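Local coordinates for racemase, putative (Roseobacter denitrificans, PDB 3TCS), which probably works as a magnesium-dependent enzyme of the mandelate racemase/muconate lactonizing enzyme family, binding magnesium and D-alanine in its barrel, at residues R148-R153 with P190-E195; A165-A170 with D201-A206. All blocks are in the same frame, centred on the assembly; numbering follows the deposited sequence.

Contact 1. Residues R148-R153 with P190-E195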
loop_
_atom_site.group_PDB
_atom_site.type_symbol
_atom_site.label_atom_id
_atom_site.label_comp_id
_atom_site.label_asym_id
_atom_site.label_seq_id
_atom_site.Cartn_x
_atom_site.Cartn_y
_atom_site.Cartn_z
ATOM N N ARG B 148 -13.568 -23.631 -25.402
ATOM C CA ARG B 148 -13.995 -25.018 -25.557
ATOM C C ARG B 148 -13.487 -25.905 -24.431
ATOM O O ARG B 148 -14.254 -26.669 -23.850
ATOM C CB ARG B 148 -13.523 -25.575 -26.904
ATOM C CG ARG B 148 -14.078 -26.958 -27.233
ATOM C CD ARG B 148 -13.663 -27.409 -28.633
ATOM N NE ARG B 148 -14.324 -28.652 -29.031
ATOM C CZ ARG B 148 -15.592 -28.741 -29.427
ATOM N NH1 ARG B 148 -16.356 -27.657 -29.490
ATOM N NH2 ARG B 148 -16.105 -29.921 -29.754
ATOM N N ASP B 149 -12.196 -25.811 -24.122
ATOM C CA ASP B 149 -11.631 -26.621 -23.051
ATOM C C ASP B 149 -12.126 -26.172 -21.687
ATOM O O ASP B 149 -12.269 -26.984 -20.774
ATOM C CB ASP B 149 -10.102 -26.583 -23.094
ATOM C CG ASP B 149 -9.539 -27.369 -24.262
ATOM O OD1 ASP B 149 -10.280 -28.215 -24.801
ATOM O OD2 ASP B 149 -8.364 -27.152 -24.631
ATOM N N GLU B 150 -12.385 -24.876 -21.550
ATOM C CA GLU B 150 -12.881 -24.326 -20.291
ATOM C C GLU B 150 -14.268 -24.893 -20.001
ATOM O O GLU B 150 -14.540 -25.376 -18.903
ATOM C CB GLU B 150 -12.962 -22.796 -20.369
ATOM C CG GLU B 150 -13.518 -22.141 -19.106
ATOM C CD GLU B 150 -12.481 -21.984 -18.004
ATOM O OE1 GLU B 150 -11.968 -20.859 -17.828
ATOM O OE2 GLU B 150 -12.174 -22.979 -17.314
ATOM N N ALA B 151 -15.150 -24.830 -20.993
ATOM C CA ALA B 151 -16.503 -25.347 -20.830
ATOM C C ALA B 151 -16.466 -26.840 -20.532
ATOM O O ALA B 151 -17.215 -27.331 -19.695
ATOM C CB ALA B 151 -17.321 -25.086 -22.097
ATOM N N GLU B 152 -15.582 -27.556 -21.216
ATOM C CA GLU B 152 -15.466 -28.996 -21.040
ATOM C C GLU B 152 -15.087 -29.382 -19.614
ATOM O O GLU B 152 -15.732 -30.236 -19.006
ATOM C CB GLU B 152 -14.444 -29.560 -22.038
ATOM C CG GLU B 152 -14.265 -31.071 -21.984
ATOM C CD GLU B 152 -13.443 -31.611 -23.151
ATOM O OE1 GLU B 152 -12.334 -31.089 -23.402
ATOM O OE2 GLU B 152 -13.910 -32.564 -23.816
ATOM N N ARG B 153 -14.054 -28.753 -19.063
ATOM C CA ARG B 153 -13.652 -29.099 -17.707
ATOM C C ARG B 153 -14.680 -28.658 -16.666
ATOM O O ARG B 153 -14.877 -29.332 -15.656
ATOM C CB ARG B 153 -12.268 -28.518 -17.374
ATOM C CG ARG B 153 -12.190 -27.003 -17.246
ATOM C CD ARG B 153 -10.860 -26.602 -16.592
ATOM N NE ARG B 153 -10.746 -25.161 -16.388
ATOM C CZ ARG B 153 -9.754 -24.572 -15.721
ATOM N NH1 ARG B 153 -8.781 -25.297 -15.184
ATOM N NH2 ARG B 153 -9.737 -23.252 -15.593
ATOM N N PRO B 190 -21.167 -17.111 -24.959
ATOM C CA PRO B 190 -22.200 -18.051 -25.401
ATOM C C PRO B 190 -21.796 -19.509 -25.166
ATOM O O PRO B 190 -22.646 -20.349 -24.893
ATOM C CB PRO B 190 -22.362 -17.728 -26.890
ATOM C CG PRO B 190 -21.022 -17.172 -27.278
ATOM C CD PRO B 190 -20.675 -16.303 -26.089
ATOM N N THR B 191 -20.501 -19.801 -25.267
ATOM C CA THR B 191 -20.018 -21.168 -25.061
ATOM C C THR B 191 -20.358 -21.695 -23.671
ATOM O O THR B 191 -20.778 -22.841 -23.523
ATOM C CB THR B 191 -18.483 -21.273 -25.276
ATOM O OG1 THR B 191 -18.176 -21.033 -26.654
ATOM C CG2 THR B 191 -17.980 -22.663 -24.898
ATOM N N MET B 192 -20.169 -20.872 -22.647
ATOM C CA MET B 192 -20.486 -21.311 -21.288
ATOM C C MET B 192 -21.985 -21.571 -21.117
ATOM O O MET B 192 -22.387 -22.577 -20.529
ATOM C CB MET B 192 -20.010 -20.276 -20.268
ATOM C CG MET B 192 -18.496 -20.256 -20.079
ATOM S SD MET B 192 -17.861 -21.876 -19.581
ATOM C CE MET B 192 -18.615 -21.995 -17.956
ATOM N N ARG B 193 -22.818 -20.677 -21.634
ATOM C CA ARG B 193 -24.256 -20.875 -21.506
ATOM C C ARG B 193 -24.711 -22.117 -22.270
ATOM O O ARG B 193 -25.529 -22.901 -21.781
ATOM C CB ARG B 193 -25.027 -19.653 -22.008
ATOM C CG ARG B 193 -26.539 -19.857 -21.967
ATOM C CD ARG B 193 -26.996 -20.263 -20.567
ATOM N NE ARG B 193 -26.929 -19.133 -19.649
ATOM C CZ ARG B 193 -26.970 -19.222 -18.325
ATOM N NH1 ARG B 193 -27.072 -20.403 -17.723
ATOM N NH2 ARG B 193 -26.914 -18.112 -17.598
ATOM N N ARG B 194 -24.179 -22.298 -23.474
ATOM C CA ARG B 194 -24.540 -23.452 -24.287
ATOM C C ARG B 194 -24.133 -24.759 -23.627
ATOM O O ARG B 194 -24.940 -25.676 -23.490
ATOM C CB ARG B 194 -23.867 -23.380 -25.661
ATOM C CG ARG B 194 -24.116 -24.615 -26.512
ATOM C CD ARG B 194 -23.364 -24.582 -27.837
ATOM N NE ARG B 194 -21.912 -24.582 -27.676
ATOM C CZ ARG B 194 -21.126 -23.552 -27.975
ATOM N NH1 ARG B 194 -21.649 -22.432 -28.446
ATOM N NH2 ARG B 194 -19.811 -23.646 -27.816
ATOM N N GLU B 195 -22.873 -24.832 -23.215
ATOM C CA GLU B 195 -22.335 -26.047 -22.622
ATOM C C GLU B 195 -22.756 -26.369 -21.195
ATOM O O GLU B 195 -22.956 -27.539 -20.872
ATOM C CB GLU B 195 -20.807 -26.028 -22.711
ATOM C CG GLU B 195 -20.262 -26.005 -24.138
ATOM C CD GLU B 195 -20.760 -27.170 -24.975
ATOM O OE1 GLU B 195 -20.753 -28.315 -24.470
ATOM O OE2 GLU B 195 -21.151 -26.944 -26.139
#
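Two neighbouring outer helices of the TIM-type barrel, 147-161 and 184-196, meet here through A151, T191, M192 and E195. Their local axes run in the same general direction, crossing at -31° with a closest approach of 9.4 Å. A151 is the centre of the contact: its CB points at the other helix and rests against three side chains, T191, M192 and E195, spanning about one turn. E195 lays its CB 3.7 Å from A151 CB, with CG at a similar distance, while T191 CG2 sits 3.8 Å from the same methyl. T191 turns CG2 anti to the backbone N (chi1 -67° for OG1), which sends OG1 the other way, to the carbonyl of E187. M192, bent at chi2 and chi3, brings SD to 3.9 Å from A151 CA. The polar ends find partners away from the other helix. R153 grips E150 side-on, NE and NH2 both in plane to OE2, with NE 2.8 Å from OE2; E150 OE1 bonds to S140, and R153 NH2 also pairs with E337. R194 NE holds E195 OE2 at 2.9 Å. With no hydrogen bond or salt bridge spanning the two segments, their direct contact rests on apolar packing around one methyl.

Contact 2. Residues A165-A170 with D201-A206. With MG (magnesium ion), chain J; DAL (D-alanine), chain L.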
loop_
_atom_site.group_PDB
_atom_site.type_symbol
_atom_site.label_atom_id
_atom_site.label_comp_id
_atom_site.label_asym_id
_atom_site.label_seq_id
_atom_site.Cartn_x
_atom_site.Cartn_y
_atom_site.Cartn_z
ATOM N N ALA B 165 -22.899 -23.054 -10.179
ATOM C CA ALA B 165 -22.462 -21.682 -10.433
ATOM C C ALA B 165 -21.018 -21.787 -10.918
ATOM O O ALA B 165 -20.246 -22.599 -10.407
ATOM C CB ALA B 165 -22.550 -20.838 -9.155
ATOM N N PHE B 166 -20.663 -20.974 -11.912
ATOM C CA PHE B 166 -19.329 -21.018 -12.505
ATOM C C PHE B 166 -18.832 -19.639 -12.917
ATOM O O PHE B 166 -19.597 -18.838 -13.448
ATOM C CB PHE B 166 -19.363 -21.904 -13.759
ATOM C CG PHE B 166 -19.922 -23.269 -13.517
ATOM C CD1 PHE B 166 -19.077 -24.341 -13.263
ATOM C CD2 PHE B 166 -21.300 -23.469 -13.458
ATOM C CE1 PHE B 166 -19.596 -25.598 -12.942
ATOM C CE2 PHE B 166 -21.830 -24.719 -13.139
ATOM C CZ PHE B 166 -20.973 -25.784 -12.880
ATOM N N LYS B 167 -17.549 -19.375 -12.688
ATOM C CA LYS B 167 -16.960 -18.101 -13.086
ATOM C C LYS B 167 -15.767 -18.319 -14.019
ATOM O O LYS B 167 -14.898 -19.151 -13.753
ATOM C CB LYS B 167 -16.508 -17.287 -11.864
ATOM C CG LYS B 167 -16.069 -15.860 -12.239
ATOM C CD LYS B 167 -15.906 -14.941 -11.025
ATOM C CE LYS B 167 -14.580 -15.149 -10.301
ATOM N NZ LYS B 167 -14.486 -14.259 -9.093
ATOM N N VAL B 168 -15.736 -17.572 -15.118
ATOM C CA VAL B 168 -14.648 -17.669 -16.079
ATOM C C VAL B 168 -14.043 -16.280 -16.255
ATOM O O VAL B 168 -14.468 -15.331 -15.593
ATOM C CB VAL B 168 -15.140 -18.218 -17.446
ATOM C CG1 VAL B 168 -15.687 -19.625 -17.265
ATOM C CG2 VAL B 168 -16.198 -17.298 -18.040
ATOM N N ARG B 169 -13.065 -16.156 -17.146
ATOM C CA ARG B 169 -12.380 -14.881 -17.357
ATOM C C ARG B 169 -12.676 -14.201 -18.685
ATOM O O ARG B 169 -12.831 -14.862 -19.714
ATOM C CB ARG B 169 -10.864 -15.085 -17.254
ATOM C CG ARG B 169 -10.414 -15.810 -15.994
ATOM C CD ARG B 169 -10.517 -14.919 -14.765
ATOM N NE ARG B 169 -10.757 -15.700 -13.553
ATOM C CZ ARG B 169 -10.765 -15.194 -12.324
ATOM N NH1 ARG B 169 -10.533 -13.904 -12.130
ATOM N NH2 ARG B 169 -11.034 -15.974 -11.290
ATOM N N ALA B 170 -12.723 -12.872 -18.644
ATOM C CA ALA B 170 -12.962 -12.046 -19.822
ATOM C C ALA B 170 -11.733 -11.162 -20.010
ATOM O O ALA B 170 -11.005 -10.895 -19.053
ATOM C CB ALA B 170 -14.206 -11.170 -19.619
ATOM N N ASP B 201 -25.750 -20.781 -12.659
ATOM C CA ASP B 201 -25.407 -19.368 -12.652
ATOM C C ASP B 201 -24.060 -19.205 -13.328
ATOM O O ASP B 201 -23.152 -20.005 -13.118
ATOM C CB ASP B 201 -25.316 -18.831 -11.223
ATOM C CG ASP B 201 -26.666 -18.728 -10.552
ATOM O OD1 ASP B 201 -27.597 -18.169 -11.171
ATOM O OD2 ASP B 201 -26.793 -19.194 -9.401
ATOM N N LEU B 202 -23.932 -18.168 -14.143
ATOM C CA LEU B 202 -22.679 -17.921 -14.831
ATOM C C LEU B 202 -22.154 -16.554 -14.442
ATOM O O LEU B 202 -22.877 -15.554 -14.500
ATOM C CB LEU B 202 -22.876 -18.009 -16.346
ATOM C CG LEU B 202 -23.337 -19.382 -16.839
ATOM C CD1 LEU B 202 -23.534 -19.351 -18.352
ATOM C CD2 LEU B 202 -22.293 -20.434 -16.455
ATOM N N LEU B 203 -20.891 -16.530 -14.032
ATOM C CA LEU B 203 -20.214 -15.316 -13.605
ATOM C C LEU B 203 -18.998 -15.098 -14.495
ATOM O O LEU B 203 -18.500 -16.036 -15.115
ATOM C CB LEU B 203 -19.722 -15.464 -12.164
ATOM C CG LEU B 203 -20.709 -15.769 -11.035
ATOM C CD1 LEU B 203 -21.287 -17.181 -11.180
ATOM C CD2 LEU B 203 -19.976 -15.635 -9.710
ATOM N N ILE B 204 -18.514 -13.867 -14.562
ATOM C CA ILE B 204 -17.324 -13.605 -15.355
ATOM C C ILE B 204 -16.505 -12.533 -14.635
ATOM O O ILE B 204 -17.053 -11.725 -13.886
ATOM C CB ILE B 204 -17.688 -13.181 -16.801
ATOM C CG1 ILE B 204 -16.511 -13.480 -17.731
ATOM C CG2 ILE B 204 -18.058 -11.706 -16.844
ATOM C CD1 ILE B 204 -16.882 -13.521 -19.209
ATOM N N ASP B 205 -15.191 -12.549 -14.843
ATOM C CA ASP B 205 -14.292 -11.603 -14.183
ATOM C C ASP B 205 -13.353 -11.031 -15.239
ATOM O O ASP B 205 -12.670 -11.786 -15.928
ATOM C CB ASP B 205 -13.476 -12.345 -13.116
ATOM C CG ASP B 205 -12.814 -11.412 -12.117
ATOM O OD1 ASP B 205 -12.451 -10.277 -12.495
ATOM O OD2 ASP B 205 -12.647 -11.834 -10.950
ATOM N N ALA B 206 -13.311 -9.708 -15.368
ATOM C CA ALA B 206 -12.454 -9.075 -16.374
ATOM C C ALA B 206 -11.124 -8.567 -15.824
ATOM O O ALA B 206 -10.294 -8.041 -16.567
ATOM C CB ALA B 206 -13.207 -7.929 -17.045
HETATM MG MG MG J . -11.911 -11.125 -9.150
HETATM N N DAL L . -12.023 -13.271 -8.158
HETATM C CA DAL L . -10.966 -13.822 -9.025
HETATM C CB DAL L . -10.370 -15.080 -8.408
HETATM C C DAL L . -9.886 -12.810 -9.206
HETATM O O DAL L . -10.133 -11.755 -9.694
HETATM O O HOH W 1 -11.361 -9.400 -10.214
#
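K167 lies across L203 at about a right angle, its CG 3.7 Å from L203 CB, and passes obliquely by D205. With CG anti to the backbone N (chi1 -172°) and a bend at chi3, the chain brings NZ 2.8 Å from the D-alanine N; a hydrogen bond to Y137 OH and salt bridges to E231 and E333 hold it. R169 and D205 lie side by side and point the same way, guanidinium and carboxylate planes 23° apart. R169 NH1 comes 3.2 Å from D205 OD2, near charges without a hydrogen bond, while NE bonds to the S140 carbonyl. The D-alanine CA meets the guanidinium edge in plane. D205 OD2 binds magnesium at 2.1 Å beside E231 and E257; OD1 accepts from N207 N and a magnesium-bound water. These adjacent parallel barrel strands flank helix 184-196 in a beta-alpha-beta unit, with K167, R169 and D205 on the ligand face. Shortened to an alanine, K167 would probably leave E231 and E333 without their shared cation and thin the cover over L203. On the helix-facing side V168 CG2 packs 3.8 Å from I204 CG1; just past the strand end, A170 CB meets I204 CD1 at 3.6 Å. Five backbone bonds join the segments, from F166 N-D201 O through A170 N-D205 O.

Overall arrangement
Along the chain the segments alternate: helix 147-161, strand 165-169, helix 184-196, strand 201-205. Contact 1 therefore joins the two helices and contact 2 the two strands of consecutive alpha-beta steps in the same barrel, with centres 11 Å apart. The layers touch directly: E150 CG and M192 CE each lie 3.8 Å from V168 CG1, and L202 CD1 packs against R193 and the M192 backbone. V168, on the sheet's outer face, thus touches both helices. The strand pair carries K167, R169 and D205 to the magnesium and D-alanine on one face, while the helix pair covers the other. Contact 1 stays in the outer layer, the E150 side chain about 11 Å from the bound D-alanine.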